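Local coordinates for protein glucose-6-phosphate isomerase (PDB 3QKI) that probably catalyses the reversible isomerisation of alpha-D-glucose 6-phosphate to beta-D-fructose 6-phosphate, the second step of glycolysis, at residues L26-E31 / A85-L90; V404-Q409 / E540-N545; A561-N566 / Y581-S586. All blocks are in the same frame, centred on the assembly; numbering follows the deposited sequence.

Interaction 1. Residues L26-E31 / A85-L90; sequences LKSYKE and AEEVEL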
loop_
_atom_site.group_PDB
_atom_site.type_symbol
_atom_site.label_atom_id
_atom_site.label_comp_id
_atom_site.label_asym_id
_atom_site.label_seq_id
_atom_site.Cartn_x
_atom_site.Cartn_y
_atom_site.Cartn_z
ATOM N N LEU A 26 -36.411 -0.675 -1.556
ATOM C CA LEU A 26 -36.850 -0.629 -0.157
ATOM C C LEU A 26 -37.257 0.787 0.252
ATOM O O LEU A 26 -36.662 1.779 -0.211
ATOM C CB LEU A 26 -35.791 -1.194 0.801
ATOM C CG LEU A 26 -35.437 -2.681 0.631
ATOM C CD1 LEU A 26 -34.159 -3.009 1.336
ATOM C CD2 LEU A 26 -36.518 -3.573 1.184
ATOM N N LYS A 27 -38.319 0.871 1.077
ATOM C CA LYS A 27 -38.891 2.134 1.556
ATOM C C LYS A 27 -37.835 3.001 2.213
ATOM O O LYS A 27 -37.706 4.169 1.840
ATOM C CB LYS A 27 -40.083 1.886 2.505
ATOM C CG LYS A 27 -40.766 3.164 2.980
ATOM C CD LYS A 27 -41.596 2.947 4.232
ATOM C CE LYS A 27 -42.499 4.117 4.519
ATOM N NZ LYS A 27 -42.126 4.797 5.791
ATOM N N SER A 28 -37.077 2.431 3.176
ATOM C CA SER A 28 -36.011 3.125 3.899
ATOM C C SER A 28 -34.844 3.565 2.998
ATOM O O SER A 28 -34.231 4.590 3.302
ATOM C CB SER A 28 -35.527 2.298 5.081
ATOM O OG SER A 28 -35.101 1.038 4.601
ATOM N N TYR A 29 -34.566 2.844 1.873
ATOM C CA TYR A 29 -33.522 3.242 0.932
ATOM C C TYR A 29 -33.988 4.503 0.167
ATOM O O TYR A 29 -33.225 5.467 -0.003
ATOM C CB TYR A 29 -33.202 2.096 -0.062
ATOM C CG TYR A 29 -32.011 2.368 -0.962
ATOM C CD1 TYR A 29 -32.137 3.159 -2.104
ATOM C CD2 TYR A 29 -30.771 1.777 -0.714
ATOM C CE1 TYR A 29 -31.053 3.404 -2.940
ATOM C CE2 TYR A 29 -29.668 2.041 -1.530
ATOM C CZ TYR A 29 -29.814 2.865 -2.641
ATOM O OH TYR A 29 -28.772 3.123 -3.503
ATOM N N LYS A 30 -35.238 4.472 -0.325
ATOM C CA LYS A 30 -35.837 5.587 -1.052
ATOM C C LYS A 30 -35.875 6.846 -0.140
ATOM O O LYS A 30 -35.585 7.939 -0.618
ATOM C CB LYS A 30 -37.231 5.207 -1.573
ATOM C CG LYS A 30 -37.192 4.325 -2.817
ATOM C CD LYS A 30 -38.536 3.693 -3.079
ATOM C CE LYS A 30 -38.550 2.924 -4.380
ATOM N NZ LYS A 30 -39.791 2.107 -4.535
ATOM N N GLU A 31 -36.099 6.657 1.175
ATOM C CA GLU A 31 -36.109 7.745 2.149
ATOM C C GLU A 31 -34.690 8.301 2.356
ATOM O O GLU A 31 -34.524 9.515 2.413
ATOM C CB GLU A 31 -36.743 7.306 3.483
ATOM C CG GLU A 31 -38.233 7.034 3.351
ATOM C CD GLU A 31 -38.943 6.470 4.566
ATOM O OE1 GLU A 31 -38.289 5.799 5.396
ATOM O OE2 GLU A 31 -40.171 6.690 4.676
ATOM N N ALA A 85 -31.144 -1.173 8.060
ATOM C CA ALA A 85 -30.568 -2.428 8.576
ATOM C C ALA A 85 -31.695 -3.390 9.023
ATOM O O ALA A 85 -31.636 -4.589 8.723
ATOM C CB ALA A 85 -29.643 -2.142 9.743
ATOM N N GLU A 86 -32.742 -2.858 9.668
ATOM C CA GLU A 86 -33.923 -3.651 10.097
ATOM C C GLU A 86 -34.711 -4.176 8.869
ATOM O O GLU A 86 -35.078 -5.348 8.821
ATOM C CB GLU A 86 -34.845 -2.786 10.970
ATOM C CG GLU A 86 -34.313 -2.596 12.373
ATOM C CD GLU A 86 -34.936 -1.497 13.215
ATOM O OE1 GLU A 86 -35.810 -0.757 12.706
ATOM O OE2 GLU A 86 -34.521 -1.362 14.388
ATOM N N GLU A 87 -34.927 -3.313 7.867
ATOM C CA GLU A 87 -35.635 -3.674 6.646
ATOM C C GLU A 87 -34.936 -4.778 5.820
ATOM O O GLU A 87 -35.623 -5.594 5.205
ATOM C CB GLU A 87 -35.942 -2.438 5.812
ATOM C CG GLU A 87 -37.180 -2.633 4.959
ATOM C CD GLU A 87 -37.657 -1.463 4.126
ATOM O OE1 GLU A 87 -37.376 -0.298 4.485
ATOM O OE2 GLU A 87 -38.382 -1.718 3.140
ATOM N N VAL A 88 -33.593 -4.819 5.815
ATOM C CA VAL A 88 -32.851 -5.894 5.126
ATOM C C VAL A 88 -32.650 -7.125 6.033
ATOM O O VAL A 88 -32.016 -8.099 5.612
ATOM C CB VAL A 88 -31.500 -5.462 4.494
ATOM C CG1 VAL A 88 -31.700 -4.471 3.381
ATOM C CG2 VAL A 88 -30.520 -4.938 5.536
ATOM N N GLU A 89 -33.168 -7.074 7.272
ATOM C CA GLU A 89 -33.096 -8.157 8.264
ATOM C C GLU A 89 -31.652 -8.515 8.594
ATOM O O GLU A 89 -31.288 -9.688 8.647
ATOM C CB GLU A 89 -33.905 -9.397 7.807
ATOM C CG GLU A 89 -35.367 -9.103 7.557
ATOM C CD GLU A 89 -36.176 -10.316 7.156
ATOM O OE1 GLU A 89 -36.020 -10.786 6.005
ATOM O OE2 GLU A 89 -36.978 -10.789 7.992
ATOM N N LEU A 90 -30.832 -7.479 8.812
ATOM C CA LEU A 90 -29.424 -7.622 9.107
ATOM C C LEU A 90 -29.186 -8.512 10.322
ATOM O O LEU A 90 -28.348 -9.400 10.237
ATOM C CB LEU A 90 -28.758 -6.245 9.291
ATOM C CG LEU A 90 -27.269 -6.227 9.644
ATOM C CD1 LEU A 90 -26.450 -6.870 8.559
ATOM C CD2 LEU A 90 -26.789 -4.817 9.859
HETATM O O HOH W 1 -40.102 -1.624 1.331
#
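Two donors of S28 converge on E87 OE1. The S28 hydroxyl gives the shorter bond, with OG 2.6 Å from E87 OE1 and lying well above the carboxylate plane. The S28 backbone N-H comes in on the syn side, closer to that plane, with S28 N 3.0 Å from E87 OE1 and an N-H...O angle of 161°. Serine suits this place because its short side chain can turn back beside its own amide: with chi1 at 57°, OG sits between the backbone N and the carbonyl carbon and shares the acceptor. The other oxygen does less. K27 N reaches E87 OE2 at 3.3 Å through a weak, bent bond, and a water bridges the same two atoms.

The amides of K27 and S28 belong to the first turn of helix 27-39, where L26 holds the N-cap position. A carboxylate laid across a helix N terminus is a familiar arrangement, and the partial positive charge there probably favours the ionised form of E87. A glutamate is long enough to span the gap, since its chain runs extended beyond CG. It leaves helix 75-87 at its last turn, just before the Schellman motif in which E89 takes a positive phi of 60°.

L26 runs past E87 in the opposite direction, its CD2 methyl 3.3 Å from E87 OE2; the apolar contact is made by its other methyl, CD1, 3.5 Å from V88 CG1. The L26 and V88 side chains cross at about a right angle, and V88 also touches L543 of helix 523-543. One turn along helix 27-39, K27 NZ forms a salt bridge with E31 OE2 at 2.9 Å, on the syn side, and E31 OE1 pairs with K80 of helix 75-87.

Interaction 2. Residues V404-Q409 / E540-N545; sequences VDRNNQ and EGFLLN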
loop_
_atom_site.group_PDB
_atom_site.type_symbol
_atom_site.label_atom_id
_atom_site.label_comp_id
_atom_site.label_asym_id
_atom_site.label_seq_id
_atom_site.Cartn_x
_atom_site.Cartn_y
_atom_site.Cartn_z
ATOM N N VAL A 404 -23.378 -9.253 -8.341
ATOM C CA VAL A 404 -24.541 -10.155 -8.387
ATOM C C VAL A 404 -25.062 -10.251 -6.987
ATOM O O VAL A 404 -24.281 -10.510 -6.057
ATOM C CB VAL A 404 -24.231 -11.558 -8.949
ATOM C CG1 VAL A 404 -25.517 -12.363 -9.111
ATOM C CG2 VAL A 404 -23.449 -11.496 -10.269
ATOM N N ASP A 405 -26.370 -10.003 -6.819
ATOM C CA ASP A 405 -26.980 -10.022 -5.505
ATOM C C ASP A 405 -27.314 -11.437 -4.960
ATOM O O ASP A 405 -27.120 -12.436 -5.662
ATOM C CB ASP A 405 -28.147 -9.022 -5.418
ATOM C CG ASP A 405 -29.439 -9.394 -6.111
ATOM O OD1 ASP A 405 -29.552 -10.547 -6.587
ATOM O OD2 ASP A 405 -30.358 -8.541 -6.149
ATOM N N ARG A 406 -27.803 -11.509 -3.721
ATOM C CA ARG A 406 -28.164 -12.765 -3.058
ATOM C C ARG A 406 -29.382 -13.469 -3.695
ATOM O O ARG A 406 -29.676 -14.600 -3.348
ATOM C CB ARG A 406 -28.293 -12.595 -1.526
ATOM C CG ARG A 406 -26.939 -12.313 -0.842
ATOM C CD ARG A 406 -27.035 -12.147 0.670
ATOM N NE ARG A 406 -27.393 -13.417 1.320
ATOM C CZ ARG A 406 -26.524 -14.328 1.763
ATOM N NH1 ARG A 406 -25.205 -14.105 1.683
ATOM N NH2 ARG A 406 -26.961 -15.457 2.308
ATOM N N ASN A 407 -30.061 -12.804 -4.631
ATOM C CA ASN A 407 -31.183 -13.328 -5.414
ATOM C C ASN A 407 -30.712 -13.697 -6.816
ATOM O O ASN A 407 -31.541 -13.947 -7.692
ATOM C CB ASN A 407 -32.323 -12.298 -5.485
ATOM C CG ASN A 407 -32.904 -11.928 -4.130
ATOM O OD1 ASN A 407 -33.085 -12.787 -3.251
ATOM N ND2 ASN A 407 -33.213 -10.637 -3.930
ATOM N N ASN A 408 -29.384 -13.723 -7.029
ATOM C CA ASN A 408 -28.701 -14.104 -8.280
ATOM C C ASN A 408 -28.943 -13.170 -9.440
ATOM O O ASN A 408 -28.688 -13.528 -10.593
ATOM C CB ASN A 408 -28.998 -15.593 -8.655
ATOM C CG ASN A 408 -28.816 -16.510 -7.496
ATOM O OD1 ASN A 408 -27.751 -16.561 -6.875
ATOM N ND2 ASN A 408 -29.860 -17.212 -7.151
ATOM N N GLN A 409 -29.360 -11.936 -9.129
ATOM C CA GLN A 409 -29.626 -10.907 -10.121
ATOM C C GLN A 409 -28.394 -10.040 -10.325
ATOM O O GLN A 409 -27.846 -9.535 -9.343
ATOM C CB GLN A 409 -30.828 -10.026 -9.689
ATOM C CG GLN A 409 -32.150 -10.785 -9.488
ATOM C CD GLN A 409 -32.471 -11.731 -10.637
ATOM O OE1 GLN A 409 -32.516 -11.341 -11.823
ATOM N NE2 GLN A 409 -32.656 -13.008 -10.305
ATOM N N GLU A 540 -21.772 -5.319 6.128
ATOM C CA GLU A 540 -21.868 -4.568 4.903
ATOM C C GLU A 540 -22.323 -5.397 3.692
ATOM O O GLU A 540 -23.076 -4.885 2.856
ATOM C CB GLU A 540 -20.588 -3.763 4.637
ATOM C CG GLU A 540 -20.850 -2.556 3.763
ATOM C CD GLU A 540 -19.729 -1.547 3.675
ATOM O OE1 GLU A 540 -18.705 -1.705 4.382
ATOM O OE2 GLU A 540 -19.888 -0.575 2.903
ATOM N N GLY A 541 -21.893 -6.662 3.613
ATOM C CA GLY A 541 -22.298 -7.560 2.529
ATOM C C GLY A 541 -23.799 -7.788 2.557
ATOM O O GLY A 541 -24.445 -7.756 1.508
ATOM N N PHE A 542 -24.374 -7.919 3.766
ATOM C CA PHE A 542 -25.820 -8.072 3.958
ATOM C C PHE A 542 -26.584 -6.794 3.628
ATOM O O PHE A 542 -27.635 -6.871 2.990
ATOM C CB PHE A 542 -26.182 -8.609 5.351
ATOM C CG PHE A 542 -25.752 -10.055 5.582
ATOM C CD1 PHE A 542 -26.030 -11.043 4.642
ATOM C CD2 PHE A 542 -25.103 -10.427 6.762
ATOM C CE1 PHE A 542 -25.666 -12.376 4.872
ATOM C CE2 PHE A 542 -24.702 -11.754 6.973
ATOM C CZ PHE A 542 -24.981 -12.718 6.023
ATOM N N LEU A 543 -26.017 -5.622 3.974
ATOM C CA LEU A 543 -26.605 -4.322 3.603
ATOM C C LEU A 543 -26.617 -4.194 2.068
ATOM O O LEU A 543 -27.601 -3.715 1.502
ATOM C CB LEU A 543 -25.816 -3.139 4.208
ATOM C CG LEU A 543 -25.779 -3.001 5.733
ATOM C CD1 LEU A 543 -24.911 -1.810 6.124
ATOM C CD2 LEU A 543 -27.178 -2.878 6.328
ATOM N N LEU A 544 -25.524 -4.635 1.405
ATOM C CA LEU A 544 -25.394 -4.583 -0.063
ATOM C C LEU A 544 -26.176 -5.675 -0.758
ATOM O O LEU A 544 -26.293 -5.657 -1.988
ATOM C CB LEU A 544 -23.919 -4.696 -0.463
ATOM C CG LEU A 544 -23.052 -3.475 -0.137
ATOM C CD1 LEU A 544 -21.597 -3.803 -0.317
ATOM C CD2 LEU A 544 -23.455 -2.258 -0.974
ATOM N N ASN A 545 -26.655 -6.662 0.030
ATOM C CA ASN A 545 -27.354 -7.865 -0.417
ATOM C C ASN A 545 -26.495 -8.664 -1.411
ATOM O O ASN A 545 -26.978 -9.105 -2.446
ATOM C CB ASN A 545 -28.748 -7.545 -0.993
ATOM C CG ASN A 545 -29.633 -8.745 -1.097
ATOM O OD1 ASN A 545 -29.595 -9.645 -0.258
ATOM N ND2 ASN A 545 -30.406 -8.814 -2.165
HETATM O O HOH W 2 -30.267 -6.382 -4.227
#
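The Schellman turn that finishes helix 523-543 places N545 against an Asx turn, formed by D405 to N407 and overlapping a type I beta turn from D405 to N408. The one hydrogen bond across the contact joins backbones: R406 N donates to N545 O at 2.8 Å, approaching from above the carbonyl plane with an N-H...O angle of 143°. N545 has a positive phi, which asparagine tolerates better than most residues, and its carbonyl points toward the loop.

With CG anti to the backbone N, the N545 amide also reaches toward the loop. OD1 lies 3.5 Å from R406 CB, a van der Waals contact with the arginine's aliphatic stem, which the amide crosses at a slant, while ND2 is linked to D405 OD2 through a water that takes a hydrogen from the amide and gives one to the carboxylate.

R406 supplies length as well as charge. Its chain bends at chi3 (68°), carrying the guanidinium over to F542, whose CE1 lies over one face, offset toward the rim and 3.7 Å from NH1. The two planes are 70° apart, so the groups do not stack flat. The NH2 end bonds to V103 O, which helps fix the group's rotation, and the F542 side chain also packs on L90 and T97 of helix 90-99.

N408 OD1 bonds to H504 of the second subunit. Within the loop, D405 OD1 accepts N407 N at 3.0 Å and Q409 N at 2.9 Å, from opposite faces of its carboxylate plane. Aspartate fits here because a carboxylate one methylene from the backbone can gather the amides that follow it. The N407 N bond to D405 OD1 defines the Asx turn, and the added bond from Q409 N tightens the loop, which rests against the Schellman end of a helix.

Interaction 3. Residues A561-N566 / Y581-S586; sequences AKEVRN and YNFNES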
loop_
_atom_site.group_PDB
_atom_site.type_symbol
_atom_site.label_atom_id
_atom_site.label_comp_id
_atom_site.label_asym_id
_atom_site.label_seq_id
_atom_site.Cartn_x
_atom_site.Cartn_y
_atom_site.Cartn_z
ATOM N N ALA A 561 -3.945 -18.105 -17.512
ATOM C CA ALA A 561 -2.519 -18.204 -17.136
ATOM C C ALA A 561 -1.982 -19.614 -17.389
ATOM O O ALA A 561 -0.818 -19.784 -17.772
ATOM C CB ALA A 561 -2.337 -17.829 -15.678
ATOM N N LYS A 562 -2.841 -20.620 -17.206
ATOM C CA LYS A 562 -2.502 -22.024 -17.442
ATOM C C LYS A 562 -2.201 -22.226 -18.945
ATOM O O LYS A 562 -1.248 -22.934 -19.296
ATOM C CB LYS A 562 -3.647 -22.913 -16.937
ATOM C CG LYS A 562 -3.467 -24.415 -17.143
ATOM C CD LYS A 562 -3.984 -25.249 -15.952
ATOM C CE LYS A 562 -5.445 -25.047 -15.582
ATOM N NZ LYS A 562 -5.610 -24.133 -14.416
ATOM N N GLU A 563 -2.970 -21.557 -19.820
ATOM C CA GLU A 563 -2.762 -21.602 -21.275
ATOM C C GLU A 563 -1.395 -20.970 -21.650
ATOM O O GLU A 563 -0.675 -21.522 -22.500
ATOM C CB GLU A 563 -3.912 -20.894 -21.996
ATOM C CG GLU A 563 -3.827 -21.003 -23.513
ATOM C CD GLU A 563 -4.873 -20.296 -24.354
ATOM O OE1 GLU A 563 -5.758 -19.616 -23.781
ATOM O OE2 GLU A 563 -4.796 -20.420 -25.599
ATOM N N VAL A 564 -1.035 -19.818 -21.002
ATOM C CA VAL A 564 0.248 -19.135 -21.216
ATOM C C VAL A 564 1.375 -20.048 -20.696
ATOM O O VAL A 564 2.386 -20.186 -21.381
ATOM C CB VAL A 564 0.309 -17.698 -20.617
ATOM C CG1 VAL A 564 1.680 -17.064 -20.856
ATOM C CG2 VAL A 564 -0.786 -16.804 -21.202
ATOM N N ARG A 565 1.172 -20.689 -19.503
ATOM C CA ARG A 565 2.101 -21.661 -18.912
ATOM C C ARG A 565 2.482 -22.762 -19.922
ATOM O O ARG A 565 3.673 -23.014 -20.095
ATOM C CB ARG A 565 1.534 -22.282 -17.610
ATOM C CG ARG A 565 2.517 -23.194 -16.884
ATOM C CD ARG A 565 2.200 -23.373 -15.408
ATOM N NE ARG A 565 0.954 -24.079 -15.176
ATOM C CZ ARG A 565 0.165 -23.894 -14.126
ATOM N NH1 ARG A 565 0.480 -22.997 -13.199
ATOM N NH2 ARG A 565 -0.952 -24.594 -14.000
ATOM N N ASN A 566 1.473 -23.398 -20.579
ATOM C CA ASN A 566 1.688 -24.460 -21.565
ATOM C C ASN A 566 2.431 -23.966 -22.783
ATOM O O ASN A 566 3.311 -24.685 -23.280
ATOM C CB ASN A 566 0.391 -25.159 -21.967
ATOM C CG ASN A 566 -0.183 -25.950 -20.842
ATOM O OD1 ASN A 566 0.533 -26.655 -20.123
ATOM N ND2 ASN A 566 -1.481 -25.855 -20.664
ATOM N N TYR A 581 -3.321 -23.073 -29.167
ATOM C CA TYR A 581 -3.289 -21.675 -28.682
ATOM C C TYR A 581 -4.041 -20.709 -29.555
ATOM O O TYR A 581 -3.932 -20.790 -30.781
ATOM C CB TYR A 581 -1.841 -21.195 -28.446
ATOM C CG TYR A 581 -1.057 -22.175 -27.594
ATOM C CD1 TYR A 581 -1.277 -22.267 -26.224
ATOM C CD2 TYR A 581 -0.188 -23.095 -28.179
ATOM C CE1 TYR A 581 -0.636 -23.230 -25.451
ATOM C CE2 TYR A 581 0.455 -24.065 -27.417
ATOM C CZ TYR A 581 0.230 -24.127 -26.054
ATOM O OH TYR A 581 0.877 -25.062 -25.302
ATOM N N ASN A 582 -4.835 -19.819 -28.929
ATOM C CA ASN A 582 -5.579 -18.791 -29.641
ATOM C C ASN A 582 -5.416 -17.455 -28.941
ATOM O O ASN A 582 -6.328 -16.980 -28.251
ATOM C CB ASN A 582 -7.049 -19.173 -29.841
ATOM C CG ASN A 582 -7.665 -18.491 -31.041
ATOM O OD1 ASN A 582 -8.569 -17.656 -30.911
ATOM N ND2 ASN A 582 -7.182 -18.824 -32.240
ATOM N N PHE A 583 -4.220 -16.890 -29.048
ATOM C CA PHE A 583 -3.917 -15.614 -28.413
ATOM C C PHE A 583 -4.375 -14.478 -29.298
ATOM O O PHE A 583 -4.295 -14.596 -30.519
ATOM C CB PHE A 583 -2.416 -15.494 -28.118
ATOM C CG PHE A 583 -1.908 -16.515 -27.127
ATOM C CD1 PHE A 583 -2.468 -16.616 -25.857
ATOM C CD2 PHE A 583 -0.896 -17.397 -27.474
ATOM C CE1 PHE A 583 -2.002 -17.564 -24.944
ATOM C CE2 PHE A 583 -0.422 -18.334 -26.559
ATOM C CZ PHE A 583 -0.970 -18.404 -25.295
ATOM N N ASN A 584 -4.827 -13.364 -28.700
ATOM C CA ASN A 584 -5.236 -12.198 -29.469
ATOM C C ASN A 584 -3.999 -11.543 -30.133
ATOM O O ASN A 584 -2.858 -11.920 -29.829
ATOM C CB ASN A 584 -6.058 -11.233 -28.606
ATOM C CG ASN A 584 -5.269 -10.508 -27.540
ATOM O OD1 ASN A 584 -4.245 -9.866 -27.795
ATOM N ND2 ASN A 584 -5.718 -10.608 -26.301
ATOM N N GLU A 585 -4.224 -10.582 -31.028
ATOM C CA GLU A 585 -3.140 -9.934 -31.756
ATOM C C GLU A 585 -2.108 -9.210 -30.893
ATOM O O GLU A 585 -0.917 -9.240 -31.218
ATOM C CB GLU A 585 -3.681 -9.044 -32.873
ATOM C CG GLU A 585 -4.472 -9.795 -33.929
ATOM C CD GLU A 585 -3.782 -10.957 -34.621
ATOM O OE1 GLU A 585 -2.572 -10.863 -34.928
ATOM O OE2 GLU A 585 -4.463 -11.977 -34.843
ATOM N N SER A 586 -2.542 -8.581 -29.777
ATOM C CA SER A 586 -1.590 -7.885 -28.906
ATOM C C SER A 586 -0.730 -8.850 -28.127
ATOM O O SER A 586 0.496 -8.663 -28.064
ATOM C CB SER A 586 -2.309 -6.946 -27.946
ATOM O OG SER A 586 -3.001 -5.974 -28.699
#
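E563 meets both aromatic residues of the incoming chain. Its side chain is fully extended, with CG anti to the backbone N (chi1 -175°), and slides past Y581 in the opposite direction, the carboxylate and ring planes only 19° apart. CG packs 3.9 Å from Y581 CD1, while the carboxylate carbon CD lies 4.0 Å from F583 CE1. Glutamate offers its CG methylene to the rings and still brings a carboxylate oxygen to the backbone beyond them, where N582 N reaches E563 OE2 through a weak, long but nearly straight bond (3.4 Å, 167°). The E563 carbonyl oxygen also touches Y581, 3.4 Å from CE1.

V564 follows, its CB directed away from the incoming chain. The CG2 branch nevertheless approaches F583 CE1 to 4.0 Å, an apolar contact that suits valine, whose second methyl can reach the ring although CB points away.

At N566 the contact passes to the phenol end, with CB 3.4 Å from Y581 OH. That hydroxyl finds its hydrogen-bond partner in D570, one turn further on.

The rings of Y581 and F583 both meet Y567 edge-to-face, so the residues leading into helix 585-595 are laid against helix 555-573. F583 also packs on L591 of helix 585-595, while R565 of helix 555-573 and S586 of helix 585-595 reach E467 and S69 of the second subunit.

In the fold
From the N terminus the three contacts come in series, each loop closing before the next opens. Interaction 1 closes a 53-residue span, tying the start of helix 27-39 to the end of helix 75-87. Interaction 2 closes the longest, 130 residues, bringing the loop before strand 418-420 to the end of helix 523-543. The two adjoin, with centres 13 Å apart, and A85 and L90 meet L543 between them. Interaction 3 is a short local closure of 14 residues, joining helix 555-573 to the approach to helix 585-595, about 22 Å from interaction 2 at the nearest atoms. Segments of interactions 2 and 3 both touch the second subunit.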